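Local atomic coordinates of tryptophanyl-tRNA synthetase (Cryptosporidium parvum Iowa II, PDB entry 3HV0), a protein that probably catalyses the ATP-dependent attachment of L-tryptophan to tRNA(Trp), as a class I aminoacyl-tRNA synthetase, to supply protein biosynthesis. Residues N287-Y292 with S349-E354; H253-P258 with L320-E325; L88-L93 with Q353-L358. All blocks are in the same frame, centred on the assembly; numbering follows the deposited sequence.

How the contacts relate
This chain, the C-terminal piece of a longer protein, contains the synthetase core. Residues 88-93 come first, in the loop after strand 76-81, and contact 3 joins them to helix 344-367, closing by far the longest loop. Within that loop residues 253-258, leaving strand 250-254, pair with the end of helix 315-323 in contact 2. Helix 282-292 follows before that pairing is complete and meets residues 349-354 in contact 1, so contacts 1 and 2 cross along the chain. Contacts 1 and 3 end on overlapping parts of helix 344-367, sharing Gln353 and Glu354. Contact 3 ties the loop after strand 76-81, and contact 2 the end of strand 250-254, to later helices, while contact 1 pairs two helices.

Contact 1 of 3, residues N287-Y292 with S349-E354; sequences NKIMKY and SILVQE
Ile289 and Met290 of helix 282-292 face Val352, Leu351 and Ser349 of helix 344-367. Ile289 is buried and divides its branches between two neighbours. Its CG1 sits beside the backbone N (chi1 -38°) and lies 3.5 Å from Val352 CG2, the shortest contact between the two segments. The other branch, CG2, is anti to the backbone N and comes to 4.0 Å from Leu351 CD2. Ile289 thus touches Val352 with one branch and Leu351 with the other, its side chain running obliquely across both. Farther out, Ile289 CD1 reaches the CD1 methyl of Leu355, one turn along from Leu351 on the same helix. The carbonyl oxygen of Ile289 also receives a weak hydrogen bond from Lys348 NZ, a polar supplement to otherwise apolar packing. Met290 follows on the more exposed side. Its CB is not aimed at the partner helix, but the folded chain (chi1 -64°, then a second turn of the same sense) brings the terminal methyl round, with CE 4.4 Å from Ser349 N. This thioether borders the solvent-facing margin of the contact. Beneath Ile289 and Leu351 lies helix 315-323: both touch Ser316, and Leu351 also meets Tyr319 and Leu320. The segment axes approach to 10.0 Å at 149° between their directions. The arrangement is an antiparallel helix pair packed on a third helix, 315-323, in the helical region that follows the strands of this synthetase chain.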
ATOM      1  N   ASN A 287      40.722 -12.263  -4.963  1.00 23.31           N
ATOM      2  CA  ASN A 287      40.982 -10.827  -4.990  1.00 23.64           C
ATOM      3  C   ASN A 287      40.394 -10.064  -3.793  1.00 23.67           C
ATOM      4  O   ASN A 287      41.035  -9.164  -3.244  1.00 23.58           O
ATOM      5  CB  ASN A 287      40.411 -10.239  -6.275  1.00 23.90           C
ATOM      6  CG  ASN A 287      41.023  -8.923  -6.620  1.00 25.02           C
ATOM      7  OD1 ASN A 287      42.055  -8.859  -7.275  1.00 26.63           O
ATOM      8  ND2 ASN A 287      40.386  -7.848  -6.179  1.00 26.76           N
ATOM      9  N   LYS A 288      39.173 -10.425  -3.401  1.00 23.87           N
ATOM     10  CA  LYS A 288      38.474  -9.715  -2.332  1.00 23.92           C
ATOM     11  C   LYS A 288      39.006 -10.056  -0.923  1.00 24.28           C
ATOM     12  O   LYS A 288      39.249  -9.149  -0.128  1.00 24.62           O
ATOM     13  CB  LYS A 288      36.953  -9.914  -2.444  1.00 23.73           C
ATOM     14  CG  LYS A 288      36.310  -9.077  -3.567  1.00 23.27           C
ATOM     15  CD  LYS A 288      34.949  -9.637  -3.997  1.00 22.63           C
ATOM     16  CE  LYS A 288      34.225  -8.686  -4.941  1.00 22.25           C
ATOM     17  NZ  LYS A 288      32.776  -8.985  -5.069  1.00 21.39           N
ATOM     18  N   ILE A 289      39.207 -11.336  -0.603  1.00 24.51           N
ATOM     19  CA  ILE A 289      39.709 -11.693   0.738  1.00 24.70           C
ATOM     20  C   ILE A 289      41.056 -11.027   0.974  1.00 24.91           C
ATOM     21  O   ILE A 289      41.296 -10.412   2.020  1.00 24.80           O
ATOM     22  CB  ILE A 289      39.955 -13.224   0.977  1.00 24.77           C
ATOM     23  CG1 ILE A 289      38.902 -14.112   0.308  1.00 24.73           C
ATOM     24  CG2 ILE A 289      39.990 -13.519   2.490  1.00 25.23           C
ATOM     25  CD1 ILE A 289      37.485 -13.846   0.782  1.00 23.40           C
ATOM     26  N   MET A 290      41.932 -11.168  -0.017  1.00 25.12           N
ATOM     27  CA  MET A 290      43.330 -10.767   0.121  1.00 25.30           C
ATOM     28  C   MET A 290      43.455  -9.264   0.329  1.00 25.42           C
ATOM     29  O   MET A 290      44.310  -8.818   1.085  1.00 25.37           O
ATOM     30  CB  MET A 290      44.148 -11.225  -1.094  1.00 25.24           C
ATOM     31  CG  MET A 290      44.222 -12.756  -1.235  1.00 25.66           C
ATOM     32  SD  MET A 290      45.168 -13.607   0.061  1.00 27.11           S
ATOM     33  CE  MET A 290      44.951 -15.325  -0.449  1.00 26.43           C
ATOM     34  N   LYS A 291      42.574  -8.501  -0.316  1.00 25.73           N
ATOM     35  CA  LYS A 291      42.635  -7.040  -0.297  1.00 26.02           C
ATOM     36  C   LYS A 291      41.710  -6.417   0.757  1.00 26.39           C
ATOM     37  O   LYS A 291      42.122  -5.520   1.489  1.00 26.61           O
ATOM     38  CB  LYS A 291      42.294  -6.475  -1.686  1.00 25.83           C
ATOM     39  N   TYR A 292      40.476  -6.902   0.844  1.00 26.84           N
ATOM     40  CA  TYR A 292      39.435  -6.253   1.662  1.00 27.29           C
ATOM     41  C   TYR A 292      39.110  -6.974   2.984  1.00 27.39           C
ATOM     42  O   TYR A 292      38.369  -6.433   3.813  1.00 27.34           O
ATOM     43  CB  TYR A 292      38.127  -6.106   0.850  1.00 27.48           C
ATOM     44  CG  TYR A 292      38.216  -5.222  -0.387  1.00 28.51           C
ATOM     45  CD1 TYR A 292      38.120  -3.836  -0.289  1.00 29.40           C
ATOM     46  CD2 TYR A 292      38.373  -5.778  -1.661  1.00 29.16           C
ATOM     47  CE1 TYR A 292      38.197  -3.023  -1.426  1.00 29.99           C
ATOM     48  CE2 TYR A 292      38.455  -4.974  -2.801  1.00 29.79           C
ATOM     49  CZ  TYR A 292      38.365  -3.596  -2.675  1.00 30.20           C
ATOM     50  OH  TYR A 292      38.442  -2.782  -3.788  1.00 30.22           O
ATOM     51  N   SER A 349      43.631 -18.445   2.412  1.00 24.82           N
ATOM     52  CA  SER A 349      43.547 -19.386   1.294  1.00 24.74           C
ATOM     53  C   SER A 349      42.537 -20.491   1.595  1.00 24.68           C
ATOM     54  O   SER A 349      41.719 -20.833   0.743  1.00 24.88           O
ATOM     55  CB  SER A 349      44.918 -19.977   0.964  1.00 24.74           C
ATOM     56  OG  SER A 349      44.793 -21.093   0.102  1.00 24.44           O
ATOM     57  N   ILE A 350      42.580 -21.030   2.809  1.00 24.44           N
ATOM     58  CA  ILE A 350      41.617 -22.057   3.223  1.00 24.45           C
ATOM     59  C   ILE A 350      40.168 -21.574   3.035  1.00 24.16           C
ATOM     60  O   ILE A 350      39.318 -22.307   2.527  1.00 23.93           O
ATOM     61  CB  ILE A 350      41.832 -22.477   4.695  1.00 24.47           C
ATOM     62  CG1 ILE A 350      43.190 -23.164   4.863  1.00 24.97           C
ATOM     63  CG2 ILE A 350      40.730 -23.417   5.137  1.00 24.24           C
ATOM     64  CD1 ILE A 350      43.615 -23.376   6.303  1.00 24.76           C
ATOM     65  N   LEU A 351      39.910 -20.336   3.452  1.00 24.11           N
ATOM     66  CA  LEU A 351      38.603 -19.677   3.273  1.00 24.10           C
ATOM     67  C   LEU A 351      38.211 -19.505   1.806  1.00 24.30           C
ATOM     68  O   LEU A 351      37.061 -19.745   1.438  1.00 24.31           O
ATOM     69  CB  LEU A 351      38.615 -18.305   3.947  1.00 23.85           C
ATOM     70  CG  LEU A 351      37.434 -17.387   3.670  1.00 23.25           C
ATOM     71  CD1 LEU A 351      36.128 -18.045   4.086  1.00 22.21           C
ATOM     72  CD2 LEU A 351      37.631 -16.085   4.389  1.00 22.61           C
ATOM     73  N   VAL A 352      39.164 -19.067   0.983  1.00 24.61           N
ATOM     74  CA  VAL A 352      38.954 -18.916  -0.464  1.00 24.64           C
ATOM     75  C   VAL A 352      38.457 -20.215  -1.096  1.00 25.03           C
ATOM     76  O   VAL A 352      37.478 -20.199  -1.853  1.00 24.79           O
ATOM     77  CB  VAL A 352      40.254 -18.449  -1.203  1.00 24.65           C
ATOM     78  CG1 VAL A 352      40.130 -18.627  -2.730  1.00 23.99           C
ATOM     79  CG2 VAL A 352      40.582 -16.991  -0.853  1.00 23.97           C
ATOM     80  N   GLN A 353      39.108 -21.333  -0.773  1.00 25.11           N
ATOM     81  CA  GLN A 353      38.726 -22.606  -1.368  1.00 25.55           C
ATOM     82  C   GLN A 353      37.402 -23.123  -0.827  1.00 25.58           C
ATOM     83  O   GLN A 353      36.657 -23.774  -1.559  1.00 25.80           O
ATOM     84  CB  GLN A 353      39.843 -23.651  -1.250  1.00 25.87           C
ATOM     85  CG  GLN A 353      39.776 -24.625  -0.078  1.00 26.76           C
ATOM     86  CD  GLN A 353      40.645 -25.855  -0.323  1.00 28.36           C
ATOM     87  OE1 GLN A 353      40.164 -26.988  -0.259  1.00 29.28           O
ATOM     88  NE2 GLN A 353      41.928 -25.634  -0.642  1.00 28.55           N
ATOM     89  N   GLU A 354      37.106 -22.827   0.439  1.00 25.74           N
ATOM     90  CA  GLU A 354      35.769 -23.087   1.007  1.00 25.76           C
ATOM     91  C   GLU A 354      34.686 -22.258   0.317  1.00 25.53           C
ATOM     92  O   GLU A 354      33.631 -22.782  -0.050  1.00 25.32           O
ATOM     93  CB  GLU A 354      35.746 -22.802   2.509  1.00 25.79           C
ATOM     94  CG  GLU A 354      36.404 -23.884   3.360  1.00 26.84           C
ATOM     95  CD  GLU A 354      35.593 -25.181   3.449  1.00 27.36           C
ATOM     96  OE1 GLU A 354      34.354 -25.129   3.558  1.00 28.46           O
ATOM     97  OE2 GLU A 354      36.204 -26.265   3.435  1.00 27.87           O
TER

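Contact 2 of 3, residues H253-P258 with L320-E325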
ATOM      1  N   HIS A 253      17.065 -15.344  15.516  1.00 24.82           N
ATOM      2  CA  HIS A 253      17.838 -14.242  14.965  1.00 25.58           C
ATOM      3  C   HIS A 253      19.295 -14.590  14.782  1.00 25.78           C
ATOM      4  O   HIS A 253      19.895 -15.161  15.681  1.00 25.48           O
ATOM      5  CB  HIS A 253      17.807 -13.021  15.885  1.00 26.04           C
ATOM      6  CG  HIS A 253      16.477 -12.734  16.501  1.00 27.75           C
ATOM      7  ND1 HIS A 253      16.345 -12.329  17.810  1.00 29.49           N
ATOM      8  CD2 HIS A 253      15.224 -12.790  15.994  1.00 29.91           C
ATOM      9  CE1 HIS A 253      15.068 -12.133  18.080  1.00 31.35           C
ATOM     10  NE2 HIS A 253      14.365 -12.404  16.993  1.00 30.79           N
ATOM     11  N   SER A 254      19.875 -14.159  13.659  1.00 26.30           N
ATOM     12  CA  SER A 254      21.290 -14.426  13.369  1.00 26.97           C
ATOM     13  C   SER A 254      22.204 -13.204  13.434  1.00 27.78           C
ATOM     14  O   SER A 254      21.777 -12.065  13.247  1.00 27.74           O
ATOM     15  CB  SER A 254      21.458 -15.097  12.010  1.00 26.74           C
ATOM     16  OG  SER A 254      21.022 -14.252  10.972  1.00 26.47           O
ATOM     17  N   ILE A 255      23.473 -13.479  13.715  1.00 28.96           N
ATOM     18  CA  ILE A 255      24.513 -12.471  13.730  1.00 30.13           C
ATOM     19  C   ILE A 255      25.043 -12.352  12.303  1.00 31.51           C
ATOM     20  O   ILE A 255      25.161 -13.359  11.597  1.00 31.52           O
ATOM     21  CB  ILE A 255      25.638 -12.858  14.714  1.00 29.93           C
ATOM     22  CG1 ILE A 255      26.496 -11.641  15.048  1.00 30.12           C
ATOM     23  CG2 ILE A 255      26.481 -13.992  14.159  1.00 29.91           C
ATOM     24  CD1 ILE A 255      25.840 -10.689  16.039  1.00 30.60           C
ATOM     25  N   PHE A 256      25.349 -11.126  11.872  1.00 33.22           N
ATOM     26  CA  PHE A 256      25.678 -10.879  10.460  1.00 34.21           C
ATOM     27  C   PHE A 256      27.103 -11.327  10.134  1.00 34.82           C
ATOM     28  O   PHE A 256      27.999 -11.297  10.988  1.00 34.65           O
ATOM     29  CB  PHE A 256      25.374  -9.416  10.028  1.00 34.40           C
ATOM     30  CG  PHE A 256      26.411  -8.390  10.458  1.00 35.77           C
ATOM     31  CD1 PHE A 256      27.416  -7.971   9.570  1.00 36.58           C
ATOM     32  CD2 PHE A 256      26.358  -7.804  11.726  1.00 36.62           C
ATOM     33  CE1 PHE A 256      28.372  -7.009   9.951  1.00 36.44           C
ATOM     34  CE2 PHE A 256      27.315  -6.837  12.116  1.00 36.90           C
ATOM     35  CZ  PHE A 256      28.323  -6.444  11.226  1.00 36.24           C
ATOM     36  N   LEU A 257      27.283 -11.793   8.898  1.00 35.85           N
ATOM     37  CA  LEU A 257      28.585 -12.252   8.424  1.00 36.44           C
ATOM     38  C   LEU A 257      29.523 -11.049   8.385  1.00 37.23           C
ATOM     39  O   LEU A 257      29.217 -10.051   7.712  1.00 37.52           O
ATOM     40  CB  LEU A 257      28.471 -12.880   7.039  1.00 36.27           C
ATOM     41  CG  LEU A 257      29.608 -13.835   6.704  1.00 35.99           C
ATOM     42  CD1 LEU A 257      29.618 -14.974   7.693  1.00 35.17           C
ATOM     43  CD2 LEU A 257      29.511 -14.351   5.263  1.00 36.14           C
ATOM     44  N   PRO A 258      30.659 -11.135   9.112  1.00 37.81           N
ATOM     45  CA  PRO A 258      31.462  -9.953   9.432  1.00 38.17           C
ATOM     46  C   PRO A 258      31.842  -9.161   8.187  1.00 38.62           C
ATOM     47  O   PRO A 258      32.410  -9.726   7.241  1.00 38.81           O
ATOM     48  CB  PRO A 258      32.701 -10.535  10.127  1.00 38.13           C
ATOM     49  CG  PRO A 258      32.727 -11.956   9.767  1.00 37.94           C
ATOM     50  CD  PRO A 258      31.332 -12.381   9.517  1.00 37.74           C
ATOM     51  N   LEU A 320      35.008 -18.647   8.198  1.00 24.73           N
ATOM     52  CA  LEU A 320      35.147 -20.099   8.301  1.00 24.74           C
ATOM     53  C   LEU A 320      34.252 -20.731   9.357  1.00 24.78           C
ATOM     54  O   LEU A 320      33.908 -21.906   9.253  1.00 24.53           O
ATOM     55  CB  LEU A 320      36.592 -20.466   8.623  1.00 24.78           C
ATOM     56  CG  LEU A 320      37.615 -20.183   7.529  1.00 24.46           C
ATOM     57  CD1 LEU A 320      38.988 -20.388   8.099  1.00 24.42           C
ATOM     58  CD2 LEU A 320      37.378 -21.071   6.306  1.00 23.98           C
ATOM     59  N   ARG A 321      33.904 -19.959  10.389  1.00 24.95           N
ATOM     60  CA  ARG A 321      32.992 -20.441  11.432  1.00 25.01           C
ATOM     61  C   ARG A 321      31.590 -20.724  10.879  1.00 25.04           C
ATOM     62  O   ARG A 321      30.939 -21.677  11.304  1.00 24.76           O
ATOM     63  CB  ARG A 321      32.932 -19.442  12.590  1.00 25.07           C
ATOM     64  CG  ARG A 321      34.250 -19.342  13.345  1.00 25.85           C
ATOM     65  CD  ARG A 321      34.193 -18.413  14.535  1.00 26.14           C
ATOM     66  NE  ARG A 321      33.543 -19.050  15.677  1.00 26.69           N
ATOM     67  CZ  ARG A 321      32.272 -18.873  16.034  1.00 27.17           C
ATOM     68  NH1 ARG A 321      31.472 -18.062  15.346  1.00 27.16           N
ATOM     69  NH2 ARG A 321      31.796 -19.513  17.098  1.00 27.52           N
ATOM     70  N   PHE A 322      31.159 -19.907   9.917  1.00 25.20           N
ATOM     71  CA  PHE A 322      29.867 -20.060   9.254  1.00 25.65           C
ATOM     72  C   PHE A 322      29.919 -21.213   8.263  1.00 26.03           C
ATOM     73  O   PHE A 322      28.956 -21.967   8.132  1.00 26.07           O
ATOM     74  CB  PHE A 322      29.474 -18.786   8.483  1.00 25.77           C
ATOM     75  CG  PHE A 322      29.132 -17.614   9.362  1.00 26.46           C
ATOM     76  CD1 PHE A 322      30.102 -16.999  10.137  1.00 26.96           C
ATOM     77  CD2 PHE A 322      27.854 -17.101   9.389  1.00 27.33           C
ATOM     78  CE1 PHE A 322      29.805 -15.911  10.944  1.00 27.64           C
ATOM     79  CE2 PHE A 322      27.547 -16.001  10.197  1.00 28.20           C
ATOM     80  CZ  PHE A 322      28.531 -15.410  10.976  1.00 27.97           C
ATOM     81  N   LEU A 323      31.044 -21.337   7.560  1.00 26.41           N
ATOM     82  CA  LEU A 323      31.160 -22.253   6.420  1.00 26.82           C
ATOM     83  C   LEU A 323      31.579 -23.682   6.795  1.00 27.25           C
ATOM     84  O   LEU A 323      30.998 -24.648   6.302  1.00 27.68           O
ATOM     85  CB  LEU A 323      32.135 -21.684   5.378  1.00 26.87           C
ATOM     86  CG  LEU A 323      31.543 -20.717   4.345  1.00 27.48           C
ATOM     87  CD1 LEU A 323      30.754 -19.598   4.985  1.00 27.88           C
ATOM     88  CD2 LEU A 323      32.657 -20.139   3.493  1.00 28.31           C
ATOM     89  N   MET A 324      32.581 -23.824   7.660  1.00 27.55           N
ATOM     90  CA  MET A 324      33.217 -25.132   7.848  1.00 27.87           C
ATOM     91  C   MET A 324      32.359 -26.130   8.616  1.00 27.91           C
ATOM     92  O   MET A 324      32.209 -26.028   9.827  1.00 28.03           O
ATOM     93  CB  MET A 324      34.597 -25.004   8.503  1.00 27.98           C
ATOM     94  CG  MET A 324      35.725 -24.763   7.504  1.00 28.29           C
ATOM     95  SD  MET A 324      37.266 -25.490   8.028  1.00 29.92           S
ATOM     96  CE  MET A 324      37.345 -24.892   9.709  1.00 29.52           C
ATOM     97  N   GLU A 325      31.823 -27.109   7.895  1.00 28.09           N
ATOM     98  CA  GLU A 325      31.049 -28.199   8.502  1.00 28.16           C
ATOM     99  C   GLU A 325      31.917 -29.182   9.305  1.00 28.00           C
ATOM    100  O   GLU A 325      31.383 -30.026  10.025  1.00 28.39           O
ATOM    101  CB  GLU A 325      30.249 -28.950   7.424  1.00 28.26           C
ATOM    102  CG  GLU A 325      28.959 -28.229   7.021  1.00 29.16           C
ATOM    103  CD  GLU A 325      28.721 -28.181   5.512  1.00 30.05           C
ATOM    104  OE1 GLU A 325      28.907 -29.213   4.826  1.00 30.95           O
ATOM    105  OE2 GLU A 325      28.337 -27.098   5.014  1.00 31.27           O
TER
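A backbone bond from Met324 N to Leu320 O, 2.8 Å long, closes the last turn of the helix that presents Phe322 to Ile255, Leu257 and Pro258. Phe322 is the hub of the contact. Its ring stands off the helix with CG anti to the carbonyl carbon and beside the backbone N (chi1 -70°), which directs it at the chain leaving strand 250-254. The side chain of Leu257 runs past Phe322 in the opposite sense, and its CD1 lies over one face of the ring in a CH-pi arrangement whose modelled closeness makes its detail doubtful. The carbonyl oxygen of Ile255 approaches in the ring plane, 3.8 Å from Phe322 CE2. From the same residue, CG2 meets Phe322 CZ at 4.0 Å, the two side chains crossing at about a right angle. Pro258 adds its ring methylene, with CD 4.1 Å from Phe322 CE1 at an oblique angle. Ile55, in the loop just before strand 56-60, also packs on Phe322 and shares a backbone hydrogen bond with Ile255. On the helix side Arg321 NH2 is hydrogen-bonded to Arg53 O, and Met324 O to Arg53 NH2. Just beyond Pro258 the chain enters the unmodelled residues 260-272, which carry KMSAS, the counterpart here of the class I KMSKS signature. The contact is an aromatic ring packed by aliphatic groups: Leu257 covers one face, while Ile255 CG2 and Pro258 CD touch the far end of the ring. Any attraction between the carbonyl oxygen of Ile255 and the C-H edge would be weak at such a separation, so the contact is mainly apolar.

Contact 3 of 3, residues L88-L93 with Q353-L358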
ATOM      1  N   LEU A  88      22.933 -12.133  -4.625  1.00 28.90           N
ATOM      2  CA  LEU A  88      22.999 -12.182  -3.167  1.00 28.60           C
ATOM      3  C   LEU A  88      24.454 -12.260  -2.716  1.00 28.56           C
ATOM      4  O   LEU A  88      25.262 -12.934  -3.362  1.00 28.39           O
ATOM      5  CB  LEU A  88      22.218 -13.387  -2.634  1.00 28.18           C
ATOM      6  CG  LEU A  88      20.737 -13.104  -2.288  1.00 28.49           C
ATOM      7  CD1 LEU A  88      19.972 -12.421  -3.434  1.00 27.73           C
ATOM      8  CD2 LEU A  88      20.035 -14.385  -1.850  1.00 26.20           C
ATOM      9  N   HIS A  89      24.787 -11.561  -1.621  1.00 28.86           N
ATOM     10  CA  HIS A  89      26.097 -11.753  -0.965  1.00 28.98           C
ATOM     11  C   HIS A  89      26.066 -13.132  -0.322  1.00 28.70           C
ATOM     12  O   HIS A  89      24.993 -13.710  -0.108  1.00 29.19           O
ATOM     13  CB  HIS A  89      26.387 -10.715   0.128  1.00 29.40           C
ATOM     14  CG  HIS A  89      26.247  -9.288  -0.315  1.00 31.46           C
ATOM     15  ND1 HIS A  89      25.506  -8.360   0.386  1.00 34.43           N
ATOM     16  CD2 HIS A  89      26.766  -8.625  -1.375  1.00 34.39           C
ATOM     17  CE1 HIS A  89      25.570  -7.187  -0.225  1.00 35.51           C
ATOM     18  NE2 HIS A  89      26.328  -7.321  -1.298  1.00 35.55           N
ATOM     19  N   VAL A  90      27.233 -13.663   0.001  1.00 28.23           N
ATOM     20  CA  VAL A  90      27.292 -14.935   0.702  1.00 27.80           C
ATOM     21  C   VAL A  90      26.743 -14.774   2.124  1.00 27.93           C
ATOM     22  O   VAL A  90      26.227 -15.740   2.712  1.00 27.78           O
ATOM     23  CB  VAL A  90      28.725 -15.508   0.707  1.00 27.73           C
ATOM     24  CG1 VAL A  90      28.771 -16.873   1.364  1.00 26.82           C
ATOM     25  CG2 VAL A  90      29.238 -15.624  -0.721  1.00 26.92           C
ATOM     26  N   GLY A  91      26.823 -13.546   2.652  1.00 27.84           N
ATOM     27  CA  GLY A  91      26.310 -13.242   3.986  1.00 28.03           C
ATOM     28  C   GLY A  91      24.813 -13.445   4.028  1.00 28.33           C
ATOM     29  O   GLY A  91      24.266 -13.939   5.010  1.00 28.47           O
ATOM     30  N   HIS A  92      24.159 -13.077   2.928  1.00 28.80           N
ATOM     31  CA  HIS A  92      22.711 -13.220   2.781  1.00 28.99           C
ATOM     32  C   HIS A  92      22.248 -14.643   2.683  1.00 28.72           C
ATOM     33  O   HIS A  92      21.072 -14.888   2.793  1.00 29.38           O
ATOM     34  CB  HIS A  92      22.215 -12.462   1.553  1.00 29.09           C
ATOM     35  CG  HIS A  92      22.239 -10.976   1.715  1.00 30.40           C
ATOM     36  ND1 HIS A  92      22.924 -10.138   0.857  1.00 33.11           N
ATOM     37  CD2 HIS A  92      21.662 -10.178   2.644  1.00 31.64           C
ATOM     38  CE1 HIS A  92      22.761  -8.884   1.252  1.00 32.95           C
ATOM     39  NE2 HIS A  92      22.007  -8.883   2.337  1.00 33.10           N
ATOM     40  N   LEU A  93      23.154 -15.580   2.455  1.00 29.06           N
ATOM     41  CA  LEU A  93      22.786 -16.994   2.445  1.00 29.16           C
ATOM     42  C   LEU A  93      22.669 -17.584   3.846  1.00 28.76           C
ATOM     43  O   LEU A  93      22.197 -18.707   4.007  1.00 28.99           O
ATOM     44  CB  LEU A  93      23.819 -17.805   1.662  1.00 29.73           C
ATOM     45  CG  LEU A  93      23.808 -17.718   0.136  1.00 30.37           C
ATOM     46  CD1 LEU A  93      24.975 -18.566  -0.372  1.00 30.52           C
ATOM     47  CD2 LEU A  93      22.485 -18.212  -0.449  1.00 30.24           C
ATOM     48  N   GLN A 353      39.108 -21.333  -0.773  1.00 25.11           N
ATOM     49  CA  GLN A 353      38.726 -22.606  -1.368  1.00 25.55           C
ATOM     50  C   GLN A 353      37.402 -23.123  -0.827  1.00 25.58           C
ATOM     51  O   GLN A 353      36.657 -23.774  -1.559  1.00 25.80           O
ATOM     52  CB  GLN A 353      39.843 -23.651  -1.250  1.00 25.87           C
ATOM     53  CG  GLN A 353      39.776 -24.625  -0.078  1.00 26.76           C
ATOM     54  CD  GLN A 353      40.645 -25.855  -0.323  1.00 28.36           C
ATOM     55  OE1 GLN A 353      40.164 -26.988  -0.259  1.00 29.28           O
ATOM     56  NE2 GLN A 353      41.928 -25.634  -0.642  1.00 28.55           N
ATOM     57  N   GLU A 354      37.106 -22.827   0.439  1.00 25.74           N
ATOM     58  CA  GLU A 354      35.769 -23.087   1.007  1.00 25.76           C
ATOM     59  C   GLU A 354      34.686 -22.258   0.317  1.00 25.53           C
ATOM     60  O   GLU A 354      33.631 -22.782  -0.050  1.00 25.32           O
ATOM     61  CB  GLU A 354      35.746 -22.802   2.509  1.00 25.79           C
ATOM     62  CG  GLU A 354      36.404 -23.884   3.360  1.00 26.84           C
ATOM     63  CD  GLU A 354      35.593 -25.181   3.449  1.00 27.36           C
ATOM     64  OE1 GLU A 354      34.354 -25.129   3.558  1.00 28.46           O
ATOM     65  OE2 GLU A 354      36.204 -26.265   3.435  1.00 27.87           O
ATOM     66  N   LEU A 355      34.958 -20.966   0.148  1.00 25.48           N
ATOM     67  CA  LEU A 355      34.038 -20.063  -0.536  1.00 25.66           C
ATOM     68  C   LEU A 355      33.720 -20.486  -1.973  1.00 25.85           C
ATOM     69  O   LEU A 355      32.579 -20.332  -2.416  1.00 25.79           O
ATOM     70  CB  LEU A 355      34.567 -18.622  -0.539  1.00 25.60           C
ATOM     71  CG  LEU A 355      34.265 -17.785   0.700  1.00 25.58           C
ATOM     72  CD1 LEU A 355      34.785 -16.373   0.527  1.00 25.16           C
ATOM     73  CD2 LEU A 355      32.757 -17.773   0.983  1.00 25.00           C
ATOM     74  N   VAL A 356      34.710 -21.009  -2.701  1.00 25.97           N
ATOM     75  CA  VAL A 356      34.493 -21.357  -4.110  1.00 26.07           C
ATOM     76  C   VAL A 356      33.804 -22.714  -4.253  1.00 26.20           C
ATOM     77  O   VAL A 356      33.033 -22.921  -5.191  1.00 26.02           O
ATOM     78  CB  VAL A 356      35.777 -21.325  -4.943  1.00 25.94           C
ATOM     79  CG1 VAL A 356      36.539 -20.035  -4.674  1.00 25.68           C
ATOM     80  CG2 VAL A 356      36.613 -22.544  -4.670  1.00 26.48           C
ATOM     81  N   LYS A 357      34.084 -23.629  -3.326  1.00 26.38           N
ATOM     82  CA  LYS A 357      33.304 -24.861  -3.211  1.00 26.53           C
ATOM     83  C   LYS A 357      31.840 -24.502  -2.985  1.00 26.76           C
ATOM     84  O   LYS A 357      30.965 -25.012  -3.681  1.00 27.03           O
ATOM     85  CB  LYS A 357      33.808 -25.732  -2.060  1.00 26.51           C
ATOM     86  N   LEU A 358      31.583 -23.609  -2.028  1.00 26.91           N
ATOM     87  CA  LEU A 358      30.221 -23.133  -1.751  1.00 27.14           C
ATOM     88  C   LEU A 358      29.603 -22.450  -2.968  1.00 27.22           C
ATOM     89  O   LEU A 358      28.477 -22.745  -3.359  1.00 27.36           O
ATOM     90  CB  LEU A 358      30.226 -22.141  -0.586  1.00 27.08           C
ATOM     91  CG  LEU A 358      28.871 -21.620  -0.104  1.00 26.99           C
ATOM     92  CD1 LEU A 358      28.129 -22.710   0.657  1.00 27.28           C
ATOM     93  CD2 LEU A 358      29.038 -20.396   0.773  1.00 27.52           C
TER
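Val90 points its side chain at helix 344-367, where Leu355 and Leu358 receive it. At the branch point, CB is still 4.6 Å from Leu355 CD2, and the contact proper is made one bond farther out. There CG1, anti to the backbone N (chi1 -177°), goes to 3.6 Å from Leu358 CD2, the two side chains meeting tip to tip. The same methyl is 4.1 Å from Leu355 CD2, whose side chain slants across that of Val90. CG1 therefore lies against both leucines, one helical turn apart. The other methyl of Val90, CG2, is anti to the carbonyl carbon and approaches more loosely, 4.5 Å from Leu355 CD2. Val90 also packs on Ile276 and is tied to it by a backbone hydrogen bond.

Residues 89-92 read HVGH, the HIGH-type signature of class I synthetases, and occupy its expected place in the nucleotide-binding fold, after strand 76-81 and before helix 93-106. In this class the motif contributes to the ATP site. Val90 begins a type I beta turn to Leu93, with Leu93 N bonded to Val90 O at 3.1 Å. The motif's two histidines are linked through a weak hydrogen bond from His89 N to His92 ND1, 3.4 Å long and received in the plane of the His92 ring. The His89 ring meets that of Phe277. On the helix side, Leu355 also touches Ile285.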